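Local coordinates for protein (R)-specific secondary-alkylsulfatase (PDB 4AXH) that hydrolyses secondary alkyl sulfate esters enantioselectively, using bound zinc and inverting the configuration at carbon to release homochiral (S)-alcohols and sulfate, at residues R57-A62 against W106-L111; K201-A206 against P264-E269; D554-R559 against G647-F652; G229-G234 against Y521-M526. One frame throughout, in Å; residues are numbered along the deposited sequence. Where two conformers were deposited one is given.

In the fold
From the N terminus, contact 1 comes first: it closes a 43-residue loop by pairing helix 58-64 with helix 103-111, each shortly ahead of a strand of the large mixed sheet. Contact 2 opens on strand 203-207 of that sheet. Before it closes on edge strand 266-268, contact 4 has already opened on helix 222-233, so contacts 2 and 4 cross along the chain. Contact 4 closes only at helix 515-529, tying the metallo-beta-lactamase region to the dimerisation region. Contact 3 follows in series and stays within the C-terminal region, joining helix 549-559 to the loop after helix 640-646. Contacts 3 and 4 both touch the second subunit.

Contact 1: residues R57-A62 against W106-L111; sequences REEFEA and WRQAQL. Unlike the reference sequence in segment 106-111: Arg-107 (reference His).
The ring of Phe-60 meets Arg-107, Gln-110 and Leu-111 of the facing helix, and can be followed atom by atom. With CG anti to the carbonyl carbon (chi1 -79°), CB hands the ring across to helix 103-111. CG and CD1 come under a methyl of Leu-111, whose CD2 is 3.7 Å from CD1 and makes a CH-pi contact over that face, 4.1 Å from the Phe-60 ring centroid. Farther out, CE1 has CB of Gln-110 at 3.9 Å, near the ring plane, and CZ ends against the same CB. The return side belongs to Arg-107: its NE is 3.3 Å from Phe-60 CE2, and its NH2 lies equally near CD2. Guanidinium and ring are turned 84° apart, so this is no flat stack. On the ring face opposite Leu-111, Arg-57 lays its own NH2 near the rim.

Arg-107 also forms a salt bridge, its NH1 3.4 Å from OE1 of Glu-59, with the carboxylate and guanidinium planes nearly parallel, although the two side chains cross at about a right angle. Trp-411 adds a cation-pi contact to Arg-107, while the other oxygen of Glu-59 has a weak bond from Trp-357.

The short segments run nearly parallel, 13° apart with axes 10.6 Å from each other. This is near-parallel helix-helix packing at one end of the large mixed sheet of the metallo-beta-lactamase fold: helix 58-64 leads to its outermost strand 67-70 and helix 103-111 to the neighbouring strand 116-119.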
loop_
_atom_site.group_PDB
_atom_site.type_symbol
_atom_site.label_atom_id
_atom_site.label_comp_id
_atom_site.label_asym_id
_atom_site.label_seq_id
_atom_site.Cartn_x
_atom_site.Cartn_y
_atom_site.Cartn_z
ATOM N N ARG A 57 10.521 -36.550 -5.482
ATOM C CA ARG A 57 9.171 -36.927 -5.071
ATOM C C ARG A 57 8.994 -36.773 -3.566
ATOM O O ARG A 57 8.009 -37.224 -3.019
ATOM C CB ARG A 57 8.833 -38.352 -5.538
ATOM C CG ARG A 57 8.775 -38.518 -7.047
ATOM C CD ARG A 57 8.218 -39.878 -7.397
ATOM N NE ARG A 57 6.813 -39.961 -7.010
ATOM C CZ ARG A 57 5.784 -39.636 -7.790
ATOM N NH1 ARG A 57 5.985 -39.262 -9.048
ATOM N NH2 ARG A 57 4.546 -39.729 -7.332
ATOM N N GLU A 58 9.939 -36.076 -2.904
ATOM C CA GLU A 58 9.933 -35.786 -1.463
ATOM C C GLU A 58 8.565 -35.265 -0.990
ATOM O O GLU A 58 8.100 -35.695 0.059
ATOM C CB GLU A 58 11.022 -34.770 -1.127
ATOM C CG GLU A 58 12.341 -35.386 -0.698
ATOM C CD GLU A 58 13.202 -34.486 0.174
ATOM O OE1 GLU A 58 12.681 -33.954 1.184
ATOM O OE2 GLU A 58 14.407 -34.337 -0.134
ATOM N N GLU A 59 7.915 -34.377 -1.777
ATOM C CA GLU A 59 6.621 -33.821 -1.426
ATOM C C GLU A 59 5.511 -34.874 -1.459
ATOM O O GLU A 59 4.674 -34.871 -0.561
ATOM C CB GLU A 59 6.287 -32.557 -2.238
ATOM C CG GLU A 59 7.244 -31.403 -1.993
ATOM C CD GLU A 59 6.672 -30.013 -2.216
ATOM O OE1 GLU A 59 5.984 -29.798 -3.238
ATOM O OE2 GLU A 59 6.956 -29.119 -1.385
ATOM N N PHE A 60 5.523 -35.793 -2.470
ATOM C CA PHE A 60 4.576 -36.906 -2.574
ATOM C C PHE A 60 4.719 -37.834 -1.393
ATOM O O PHE A 60 3.707 -38.309 -0.892
ATOM C CB PHE A 60 4.759 -37.684 -3.863
ATOM C CG PHE A 60 4.127 -36.982 -5.033
ATOM C CD1 PHE A 60 2.742 -36.779 -5.084
ATOM C CD2 PHE A 60 4.900 -36.544 -6.092
ATOM C CE1 PHE A 60 2.163 -36.108 -6.144
ATOM C CE2 PHE A 60 4.317 -35.890 -7.160
ATOM C CZ PHE A 60 2.950 -35.673 -7.179
ATOM N N GLU A 61 5.963 -38.070 -0.923
ATOM C CA GLU A 61 6.243 -38.901 0.239
ATOM C C GLU A 61 5.734 -38.188 1.485
ATOM O O GLU A 61 5.132 -38.831 2.334
ATOM C CB GLU A 61 7.748 -39.227 0.365
ATOM C CG GLU A 61 8.030 -40.449 1.236
ATOM C CD GLU A 61 9.341 -40.447 2.011
ATOM O OE1 GLU A 61 10.411 -40.627 1.382
ATOM O OE2 GLU A 61 9.293 -40.290 3.255
ATOM N N ALA A 62 5.972 -36.863 1.589
ATOM C CA ALA A 62 5.537 -36.074 2.748
ATOM C C ALA A 62 3.996 -35.892 2.808
ATOM O O ALA A 62 3.444 -35.739 3.874
ATOM C CB ALA A 62 6.220 -34.749 2.753
ATOM N N TRP A 106 0.266 -29.008 -12.365
ATOM C CA TRP A 106 -0.282 -30.353 -12.279
ATOM C C TRP A 106 0.338 -31.127 -11.099
ATOM O O TRP A 106 -0.339 -31.936 -10.485
ATOM C CB TRP A 106 0.003 -31.078 -13.602
ATOM C CG TRP A 106 -0.623 -32.428 -13.732
ATOM C CD1 TRP A 106 -0.113 -33.603 -13.292
ATOM C CD2 TRP A 106 -1.842 -32.749 -14.424
ATOM N NE1 TRP A 106 -0.952 -34.636 -13.628
ATOM C CE2 TRP A 106 -2.016 -34.143 -14.336
ATOM C CE3 TRP A 106 -2.803 -31.990 -15.128
ATOM C CZ2 TRP A 106 -3.106 -34.802 -14.922
ATOM C CZ3 TRP A 106 -3.900 -32.645 -15.685
ATOM C CH2 TRP A 106 -4.035 -34.035 -15.585
ATOM N N ARG A 107 1.628 -30.917 -10.824
ATOM C CA ARG A 107 2.384 -31.552 -9.755
ATOM C C ARG A 107 1.749 -31.115 -8.429
ATOM O O ARG A 107 1.485 -31.963 -7.576
ATOM C CB ARG A 107 3.853 -31.057 -9.818
ATOM C CG ARG A 107 4.873 -32.063 -9.373
ATOM C CD ARG A 107 5.248 -31.860 -7.958
ATOM N NE ARG A 107 5.949 -33.056 -7.495
ATOM C CZ ARG A 107 6.654 -33.123 -6.364
ATOM N NH1 ARG A 107 6.778 -32.053 -5.585
ATOM N NH2 ARG A 107 7.257 -34.253 -6.014
ATOM N N GLN A 108 1.499 -29.780 -8.266
ATOM C CA GLN A 108 0.904 -29.188 -7.068
ATOM C C GLN A 108 -0.543 -29.628 -6.946
ATOM O O GLN A 108 -0.983 -29.950 -5.837
ATOM C CB GLN A 108 1.001 -27.663 -7.110
ATOM C CG GLN A 108 0.842 -26.986 -5.751
ATOM C CD GLN A 108 1.990 -27.104 -4.814
ATOM O OE1 GLN A 108 2.994 -27.780 -5.046
ATOM N NE2 GLN A 108 1.888 -26.406 -3.736
ATOM N N ALA A 109 -1.259 -29.691 -8.083
ATOM C CA ALA A 109 -2.643 -30.146 -8.174
ATOM C C ALA A 109 -2.758 -31.553 -7.612
ATOM O O ALA A 109 -3.620 -31.794 -6.780
ATOM C CB ALA A 109 -3.119 -30.109 -9.627
ATOM N N GLN A 110 -1.827 -32.444 -7.998
ATOM C CA GLN A 110 -1.754 -33.845 -7.567
ATOM C C GLN A 110 -1.497 -33.981 -6.103
ATOM O O GLN A 110 -2.056 -34.881 -5.484
ATOM C CB GLN A 110 -0.686 -34.632 -8.337
ATOM C CG GLN A 110 -1.047 -34.926 -9.786
ATOM C CD GLN A 110 0.014 -35.788 -10.401
ATOM O OE1 GLN A 110 1.124 -35.336 -10.684
ATOM N NE2 GLN A 110 -0.285 -37.060 -10.546
ATOM N N LEU A 111 -0.635 -33.119 -5.552
ATOM C CA LEU A 111 -0.299 -33.131 -4.138
ATOM C C LEU A 111 -1.520 -32.732 -3.317
ATOM O O LEU A 111 -1.862 -33.396 -2.347
ATOM C CB LEU A 111 0.891 -32.193 -3.871
ATOM C CG LEU A 111 2.301 -32.727 -4.222
ATOM C CD1 LEU A 111 3.288 -31.597 -4.426
ATOM C CD2 LEU A 111 2.818 -33.623 -3.162
#

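Contact 2: residues K201-A206 against P264-E269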
loop_
_atom_site.group_PDB
_atom_site.type_symbol
_atom_site.label_atom_id
_atom_site.label_comp_id
_atom_site.label_asym_id
_atom_site.label_seq_id
_atom_site.Cartn_x
_atom_site.Cartn_y
_atom_site.Cartn_z
ATOM N N LYS A 201 -15.790 -23.305 29.569
ATOM C CA LYS A 201 -15.704 -24.775 29.470
ATOM C C LYS A 201 -14.740 -25.158 28.330
ATOM O O LYS A 201 -14.018 -26.160 28.427
ATOM C CB LYS A 201 -17.093 -25.432 29.248
ATOM C CG LYS A 201 -18.225 -24.898 30.144
ATOM C CD LYS A 201 -18.107 -25.309 31.628
ATOM C CE LYS A 201 -18.862 -24.390 32.571
ATOM N NZ LYS A 201 -18.081 -23.173 32.932
ATOM N N VAL A 202 -14.735 -24.325 27.254
ATOM C CA VAL A 202 -13.900 -24.435 26.064
ATOM C C VAL A 202 -13.001 -23.193 26.004
ATOM O O VAL A 202 -13.500 -22.063 26.044
ATOM C CB VAL A 202 -14.746 -24.619 24.785
ATOM C CG1 VAL A 202 -13.869 -24.747 23.542
ATOM C CG2 VAL A 202 -15.678 -25.823 24.915
ATOM N N LYS A 203 -11.671 -23.410 25.948
ATOM C CA LYS A 203 -10.697 -22.323 25.891
ATOM C C LYS A 203 -10.387 -22.022 24.428
ATOM O O LYS A 203 -9.917 -22.892 23.710
ATOM C CB LYS A 203 -9.426 -22.661 26.715
ATOM C CG LYS A 203 -9.630 -22.772 28.241
ATOM C CD LYS A 203 -9.612 -21.395 28.932
ATOM C CE LYS A 203 -10.687 -21.199 29.998
ATOM N NZ LYS A 203 -10.825 -19.764 30.425
ATOM N N VAL A 204 -10.718 -20.820 23.974
ATOM C CA VAL A 204 -10.521 -20.405 22.590
ATOM C C VAL A 204 -9.436 -19.299 22.481
ATOM O O VAL A 204 -9.676 -18.142 22.828
ATOM C CB VAL A 204 -11.864 -20.065 21.888
ATOM C CG1 VAL A 204 -11.639 -19.531 20.486
ATOM C CG2 VAL A 204 -12.747 -21.287 21.818
ATOM N N PHE A 205 -8.240 -19.681 22.005
ATOM C CA PHE A 205 -7.074 -18.792 21.872
ATOM C C PHE A 205 -7.013 -18.140 20.509
ATOM O O PHE A 205 -7.376 -18.765 19.512
ATOM C CB PHE A 205 -5.768 -19.553 22.129
ATOM C CG PHE A 205 -5.740 -20.373 23.396
ATOM C CD1 PHE A 205 -6.236 -21.667 23.416
ATOM C CD2 PHE A 205 -5.193 -19.857 24.561
ATOM C CE1 PHE A 205 -6.211 -22.427 24.587
ATOM C CE2 PHE A 205 -5.170 -20.611 25.734
ATOM C CZ PHE A 205 -5.671 -21.896 25.738
ATOM N N ALA A 206 -6.526 -16.878 20.468
ATOM C CA ALA A 206 -6.392 -16.078 19.254
ATOM C C ALA A 206 -5.351 -14.977 19.415
ATOM O O ALA A 206 -5.213 -14.451 20.510
ATOM C CB ALA A 206 -7.740 -15.473 18.844
ATOM N N PRO A 264 -13.219 -15.314 20.594
ATOM C CA PRO A 264 -12.237 -16.000 21.446
ATOM C C PRO A 264 -12.391 -15.698 22.947
ATOM O O PRO A 264 -12.987 -14.706 23.362
ATOM C CB PRO A 264 -10.894 -15.493 20.922
ATOM C CG PRO A 264 -11.210 -14.762 19.654
ATOM C CD PRO A 264 -12.572 -14.246 19.807
ATOM N N ASN A 265 -11.846 -16.601 23.746
ATOM C CA ASN A 265 -11.828 -16.636 25.199
ATOM C C ASN A 265 -10.562 -15.898 25.661
ATOM O O ASN A 265 -10.650 -14.868 26.321
ATOM C CB ASN A 265 -11.694 -18.104 25.590
ATOM C CG ASN A 265 -12.493 -18.544 26.743
ATOM O OD1 ASN A 265 -13.515 -19.194 26.570
ATOM N ND2 ASN A 265 -11.980 -18.311 27.948
ATOM N N VAL A 266 -9.379 -16.443 25.306
ATOM C CA VAL A 266 -8.056 -15.952 25.689
ATOM C C VAL A 266 -7.221 -15.403 24.522
ATOM O O VAL A 266 -6.932 -16.121 23.552
ATOM C CB VAL A 266 -7.309 -16.927 26.662
ATOM C CG1 VAL A 266 -7.800 -18.372 26.553
ATOM C CG2 VAL A 266 -5.790 -16.832 26.561
ATOM N N LEU A 267 -6.826 -14.129 24.643
ATOM C CA LEU A 267 -6.034 -13.385 23.664
ATOM C C LEU A 267 -4.537 -13.384 23.948
ATOM O O LEU A 267 -4.131 -13.050 25.056
ATOM C CB LEU A 267 -6.535 -11.937 23.607
ATOM C CG LEU A 267 -7.620 -11.654 22.572
ATOM C CD1 LEU A 267 -8.545 -10.584 23.039
ATOM C CD2 LEU A 267 -7.003 -11.255 21.239
ATOM N N ILE A 268 -3.721 -13.724 22.934
ATOM C CA ILE A 268 -2.264 -13.737 23.019
ATOM C C ILE A 268 -1.776 -12.316 22.735
ATOM O O ILE A 268 -1.977 -11.781 21.629
ATOM C CB ILE A 268 -1.637 -14.816 22.096
ATOM C CG1 ILE A 268 -2.406 -16.170 22.140
ATOM C CG2 ILE A 268 -0.126 -14.987 22.339
ATOM C CD1 ILE A 268 -2.675 -16.811 23.543
ATOM N N GLU A 269 -1.182 -11.680 23.755
ATOM C CA GLU A 269 -0.774 -10.278 23.667
ATOM C C GLU A 269 0.716 -10.010 23.696
ATOM O O GLU A 269 1.159 -8.968 23.184
ATOM C CB GLU A 269 -1.555 -9.410 24.684
ATOM C CG GLU A 269 -3.074 -9.375 24.450
ATOM C CD GLU A 269 -3.597 -8.510 23.312
ATOM O OE1 GLU A 269 -2.859 -7.607 22.855
ATOM O OE2 GLU A 269 -4.762 -8.714 22.899
#
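The carbonyl oxygen of Val-204 takes two backbone N-H groups from segment 264-269. Asn-265 N, 2.8 Å from Val-204 O, sits in the carbonyl plane on a lone pair, whereas Val-266 N, at 3.0 Å from the same oxygen, comes from above that plane, 42° out of it. Farther along, Ala-206 N donates to Val-266 O, and Ile-268 N reaches Ala-206 O at 2.9 Å in a nearly straight bond (171° at the hydrogen). Phe-205 is thus bridged to Val-266 and Ala-206 to Leu-267 in parallel register.

Strand 266-268 is the outermost strand, within the chain, of the eight-stranded sheet. It is the parallel neighbour of strand 203-207, reached by a long connection that includes helices 210-219 and 222-233, at the edge of the alpha-beta/beta-alpha sandwich of the metallo-beta-lactamase fold.

On one face of the sheet, Phe-205 and Val-266 lie side by side and point the same way. The ring carbon CE2 of Phe-205 is 3.5 Å from Val-266 CG1, and CD2 also has Ile-268 CD1 at 4.1 Å. Phe-284 and Val-277 of the second sheet meet this ring from within the sandwich. On the other face Ala-206 CB packs 3.6 Å from Pro-264 CG, and Val-204 turns CG1, anti to its backbone N (chi1 176°), toward the same proline. Helix 194-199 covers Val-204 here through Val-197.

Contact 3: residues D554-R559 against G647-F652; sequences DLLAIR and GLLDSF
The last turn of helix 549-559 meets an irregular segment after helix 640-646, and the backbones join where Asp-650 N donates to Arg-559 O at 2.8 Å. Arg-559 then returns the grip with its side chain. A bend at chi3 (58°) swings NE toward the backbone of the irregular segment, 2.6 Å from Asp-650 O and nearly along the C=O axis. NH2 adds a second bond to that same oxygen, at 2.9 Å, arriving from above the carbonyl plane. The oxygen lies in the guanidinium plane for both bonds, a side-on grip of one acceptor by two nitrogens that should fix the rotation of the group. Leu-649 CB covers one face of the guanidinium, 3.9 Å from NH2.

Both segments belong to the C-terminal domain, of the SCP2 clan, and the contact closes the end of its helix 549-559 against the late loop. The ring of Phe-652 packs here too: CE2 is 3.7 Å from Arg-559 CG, oblique to the ring, while Ile-558 O lies at the ring edge near CZ. Asn-385 of the second subunit donates a hydrogen bond to that carbonyl and packs on Phe-652. Beyond the guanidinium, Leu-556 and Leu-649 meet methyl to methyl, CD2 to CD2, at 3.8 Å.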
loop_
_atom_site.group_PDB
_atom_site.type_symbol
_atom_site.label_atom_id
_atom_site.label_comp_id
_atom_site.label_asym_id
_atom_site.label_seq_id
_atom_site.Cartn_x
_atom_site.Cartn_y
_atom_site.Cartn_z
ATOM N N ASP A 554 -19.812 3.289 8.731
ATOM C CA ASP A 554 -18.722 3.445 7.766
ATOM C C ASP A 554 -19.175 2.876 6.400
ATOM O O ASP A 554 -18.868 3.437 5.339
ATOM C CB ASP A 554 -17.432 2.779 8.305
ATOM C CG ASP A 554 -16.657 3.580 9.358
ATOM O OD1 ASP A 554 -16.875 4.820 9.455
ATOM O OD2 ASP A 554 -15.784 2.985 10.038
ATOM N N LEU A 555 -19.995 1.812 6.452
ATOM C CA LEU A 555 -20.611 1.174 5.293
ATOM C C LEU A 555 -21.614 2.137 4.680
ATOM O O LEU A 555 -21.685 2.238 3.464
ATOM C CB LEU A 555 -21.363 -0.065 5.765
ATOM C CG LEU A 555 -20.960 -1.402 5.198
ATOM C CD1 LEU A 555 -19.825 -2.011 6.006
ATOM C CD2 LEU A 555 -22.191 -2.330 5.191
ATOM N N LEU A 556 -22.401 2.836 5.534
ATOM C CA LEU A 556 -23.396 3.819 5.092
ATOM C C LEU A 556 -22.737 5.036 4.455
ATOM O O LEU A 556 -23.250 5.528 3.455
ATOM C CB LEU A 556 -24.354 4.225 6.227
ATOM C CG LEU A 556 -25.231 3.133 6.872
ATOM C CD1 LEU A 556 -26.369 3.755 7.652
ATOM C CD2 LEU A 556 -25.827 2.186 5.840
ATOM N N ALA A 557 -21.573 5.488 4.990
ATOM C CA ALA A 557 -20.791 6.615 4.445
ATOM C C ALA A 557 -20.289 6.300 3.028
ATOM O O ALA A 557 -20.092 7.217 2.225
ATOM C CB ALA A 557 -19.621 6.941 5.359
ATOM N N ILE A 558 -20.110 4.990 2.737
ATOM C CA ILE A 558 -19.682 4.406 1.464
ATOM C C ILE A 558 -20.909 4.203 0.547
ATOM O O ILE A 558 -20.816 4.444 -0.653
ATOM C CB ILE A 558 -18.894 3.084 1.765
ATOM C CG1 ILE A 558 -17.459 3.392 2.212
ATOM C CG2 ILE A 558 -18.921 2.096 0.593
ATOM C CD1 ILE A 558 -16.786 2.306 3.026
ATOM N N ARG A 559 -22.036 3.755 1.122
ATOM C CA ARG A 559 -23.307 3.527 0.422
ATOM C C ARG A 559 -23.999 4.851 0.026
ATOM O O ARG A 559 -24.677 4.904 -0.999
ATOM C CB ARG A 559 -24.248 2.676 1.285
ATOM C CG ARG A 559 -23.871 1.201 1.282
ATOM C CD ARG A 559 -24.934 0.356 1.925
ATOM N NE ARG A 559 -26.211 0.527 1.241
ATOM C CZ ARG A 559 -27.385 0.230 1.777
ATOM N NH1 ARG A 559 -27.451 -0.280 2.999
ATOM N NH2 ARG A 559 -28.500 0.422 1.086
ATOM N N GLY A 647 -33.028 7.135 2.277
ATOM C CA GLY A 647 -33.424 7.277 0.879
ATOM C C GLY A 647 -32.277 7.674 -0.022
ATOM O O GLY A 647 -32.377 7.563 -1.247
ATOM N N LEU A 648 -31.177 8.123 0.592
ATOM C CA LEU A 648 -29.954 8.579 -0.073
ATOM C C LEU A 648 -28.878 7.485 -0.161
ATOM O O LEU A 648 -27.782 7.734 -0.664
ATOM C CB LEU A 648 -29.404 9.812 0.677
ATOM C CG LEU A 648 -30.324 11.027 0.709
ATOM C CD1 LEU A 648 -29.876 12.018 1.749
ATOM C CD2 LEU A 648 -30.450 11.652 -0.668
ATOM N N LEU A 649 -29.209 6.280 0.309
ATOM C CA LEU A 649 -28.328 5.128 0.362
ATOM C C LEU A 649 -28.435 4.253 -0.878
ATOM O O LEU A 649 -29.509 3.724 -1.158
ATOM C CB LEU A 649 -28.726 4.311 1.599
ATOM C CG LEU A 649 -27.888 4.418 2.859
ATOM C CD1 LEU A 649 -27.301 5.819 3.065
ATOM C CD2 LEU A 649 -28.687 3.961 4.059
ATOM N N ASP A 650 -27.313 4.065 -1.602
ATOM C CA ASP A 650 -27.239 3.170 -2.777
ATOM C C ASP A 650 -27.175 1.696 -2.306
ATOM O O ASP A 650 -26.953 1.426 -1.120
ATOM C CB ASP A 650 -25.965 3.437 -3.620
ATOM C CG ASP A 650 -25.888 4.737 -4.418
ATOM O OD1 ASP A 650 -26.847 5.029 -5.188
ATOM O OD2 ASP A 650 -24.815 5.391 -4.382
ATOM N N SER A 651 -27.326 0.756 -3.250
ATOM C CA SER A 651 -27.202 -0.687 -3.010
ATOM C C SER A 651 -26.259 -1.308 -4.056
ATOM O O SER A 651 -26.333 -0.968 -5.243
ATOM C CB SER A 651 -28.565 -1.376 -2.987
ATOM O OG SER A 651 -29.023 -1.542 -1.652
ATOM N N PHE A 652 -25.324 -2.146 -3.602
ATOM C CA PHE A 652 -24.320 -2.722 -4.490
ATOM C C PHE A 652 -24.580 -4.158 -4.806
ATOM O O PHE A 652 -24.897 -4.934 -3.909
ATOM C CB PHE A 652 -22.904 -2.579 -3.912
ATOM C CG PHE A 652 -22.490 -1.213 -3.411
ATOM C CD1 PHE A 652 -22.342 -0.140 -4.288
ATOM C CD2 PHE A 652 -22.213 -1.005 -2.068
ATOM C CE1 PHE A 652 -21.965 1.129 -3.818
ATOM C CE2 PHE A 652 -21.824 0.253 -1.604
ATOM C CZ PHE A 652 -21.707 1.313 -2.479
#

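Contact 4: residues G229-G234 against Y521-M526; sequences GQYQSG and YMTGAM
The ring of Tyr-231 carries the methyl of Thr-523 over the centre of one face: CG2 stands 3.6 Å from the Tyr-231 ring centroid, only 12° off the ring normal, a CH-pi contact. This joins two helices whose short segments run at 113° to each other, their axes 8.4 Å apart, and so packs helix 222-233 of the metallo-beta-lactamase region on helix 515-529 of the dimerisation region. Thr-523 presents the methyl because CG2 is anti to its backbone N, leaving OG1 beside that N, where it bonds to Asn-519 O in its own helix.

Farther round the ring, CE2 of Tyr-231 comes 3.6 Å from Gly-524 N, obliquely to the ring. The phenol OH continues to Glu-527, and Pro-439 of the second subunit also packs on this tyrosine. Next along helix 222-233, Gln-232, a sulfate-binding residue, starts its side chain away from helix 515-529. A water bridges Gln-230 O and Thr-523 OG1, donating to both, with the longer leg, to OG1, at 3.3 Å. In the last turn of the helix, Gly-229 O is gripped from opposite faces of its plane by Ser-233 OG at 2.7 Å and Ser-233 N at 3.0 Å.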
loop_
_atom_site.group_PDB
_atom_site.type_symbol
_atom_site.label_atom_id
_atom_site.label_comp_id
_atom_site.label_asym_id
_atom_site.label_seq_id
_atom_site.Cartn_x
_atom_site.Cartn_y
_atom_site.Cartn_z
ATOM N N GLY A 229 -12.910 -11.838 -6.390
ATOM C CA GLY A 229 -12.567 -13.119 -5.793
ATOM C C GLY A 229 -13.061 -14.303 -6.607
ATOM O O GLY A 229 -12.528 -15.414 -6.478
ATOM N N GLN A 230 -14.070 -14.080 -7.477
ATOM C CA GLN A 230 -14.629 -15.128 -8.355
ATOM C C GLN A 230 -13.627 -15.561 -9.416
ATOM O O GLN A 230 -13.554 -16.734 -9.811
ATOM C CB GLN A 230 -15.951 -14.642 -8.985
ATOM C CG GLN A 230 -17.109 -14.732 -7.989
ATOM C CD GLN A 230 -18.324 -13.933 -8.355
ATOM O OE1 GLN A 230 -18.517 -13.524 -9.499
ATOM N NE2 GLN A 230 -19.175 -13.684 -7.369
ATOM N N TYR A 231 -12.815 -14.590 -9.835
ATOM C CA TYR A 231 -11.718 -14.807 -10.772
ATOM C C TYR A 231 -10.600 -15.596 -10.070
ATOM O O TYR A 231 -10.106 -16.564 -10.628
ATOM C CB TYR A 231 -11.231 -13.461 -11.349
ATOM C CG TYR A 231 -12.028 -13.008 -12.556
ATOM C CD1 TYR A 231 -13.365 -12.636 -12.436
ATOM C CD2 TYR A 231 -11.437 -12.926 -13.815
ATOM C CE1 TYR A 231 -14.104 -12.225 -13.549
ATOM C CE2 TYR A 231 -12.159 -12.492 -14.931
ATOM C CZ TYR A 231 -13.493 -12.148 -14.792
ATOM O OH TYR A 231 -14.202 -11.754 -15.890
ATOM N N GLN A 232 -10.279 -15.236 -8.821
ATOM C CA GLN A 232 -9.250 -15.885 -8.018
ATOM C C GLN A 232 -9.546 -17.367 -7.755
ATOM O O GLN A 232 -8.622 -18.202 -7.812
ATOM C CB GLN A 232 -9.091 -15.110 -6.699
ATOM C CG GLN A 232 -7.751 -15.320 -6.004
ATOM C CD GLN A 232 -7.724 -14.602 -4.692
ATOM O OE1 GLN A 232 -7.922 -13.390 -4.624
ATOM N NE2 GLN A 232 -7.454 -15.317 -3.630
ATOM N N SER A 233 -10.840 -17.674 -7.505
ATOM C CA SER A 233 -11.414 -18.984 -7.146
ATOM C C SER A 233 -11.606 -20.011 -8.270
ATOM O O SER A 233 -11.531 -21.248 -8.015
ATOM C CB SER A 233 -12.789 -18.775 -6.508
ATOM O OG SER A 233 -12.731 -17.871 -5.420
ATOM N N GLY A 234 -12.046 -19.475 -9.430
ATOM C CA GLY A 234 -12.452 -20.257 -10.587
ATOM C C GLY A 234 -13.682 -21.098 -10.277
ATOM O O GLY A 234 -13.889 -22.131 -10.917
ATOM N N TYR A 521 -7.543 -16.243 -15.804
ATOM C CA TYR A 521 -7.607 -16.306 -17.268
ATOM C C TYR A 521 -8.786 -17.138 -17.686
ATOM O O TYR A 521 -9.553 -16.686 -18.537
ATOM C CB TYR A 521 -6.321 -16.867 -17.876
ATOM C CG TYR A 521 -5.097 -15.985 -17.734
ATOM C CD1 TYR A 521 -5.130 -14.646 -18.109
ATOM C CD2 TYR A 521 -3.863 -16.526 -17.384
ATOM C CE1 TYR A 521 -3.985 -13.843 -18.034
ATOM C CE2 TYR A 521 -2.713 -15.738 -17.319
ATOM C CZ TYR A 521 -2.776 -14.396 -17.642
ATOM O OH TYR A 521 -1.636 -13.620 -17.567
ATOM N N MET A 522 -8.981 -18.310 -17.045
ATOM C CA MET A 522 -10.119 -19.204 -17.302
ATOM C C MET A 522 -11.504 -18.540 -17.039
ATOM O O MET A 522 -12.414 -18.691 -17.860
ATOM C CB MET A 522 -9.963 -20.526 -16.532
ATOM C CG MET A 522 -9.582 -21.753 -17.397
ATOM S SD MET A 522 -8.344 -21.514 -18.719
ATOM C CE MET A 522 -7.637 -23.114 -18.776
ATOM N N THR A 523 -11.644 -17.777 -15.923
ATOM C CA THR A 523 -12.875 -17.066 -15.591
ATOM C C THR A 523 -13.077 -15.992 -16.630
ATOM O O THR A 523 -14.203 -15.781 -17.070
ATOM C CB THR A 523 -12.859 -16.551 -14.144
ATOM O OG1 THR A 523 -12.600 -17.654 -13.249
ATOM C CG2 THR A 523 -14.181 -15.875 -13.756
ATOM N N GLY A 524 -11.967 -15.380 -17.044
ATOM C CA GLY A 524 -11.891 -14.359 -18.082
ATOM C C GLY A 524 -12.369 -14.867 -19.431
ATOM O O GLY A 524 -13.245 -14.256 -20.046
ATOM N N ALA A 525 -11.814 -16.000 -19.884
ATOM C CA ALA A 525 -12.164 -16.636 -21.150
ATOM C C ALA A 525 -13.660 -17.035 -21.202
ATOM O O ALA A 525 -14.316 -16.766 -22.201
ATOM C CB ALA A 525 -11.274 -17.836 -21.399
ATOM N N MET A 526 -14.204 -17.604 -20.108
ATOM C CA MET A 526 -15.607 -17.974 -19.964
ATOM C C MET A 526 -16.528 -16.747 -20.125
ATOM O O MET A 526 -17.381 -16.760 -20.999
ATOM C CB MET A 526 -15.821 -18.640 -18.601
ATOM C CG MET A 526 -17.267 -18.989 -18.276
ATOM S SD MET A 526 -17.409 -19.915 -16.696
ATOM C CE MET A 526 -16.969 -21.502 -17.269
HETATM O O HOH W 1 -15.227 -17.801 -11.319
#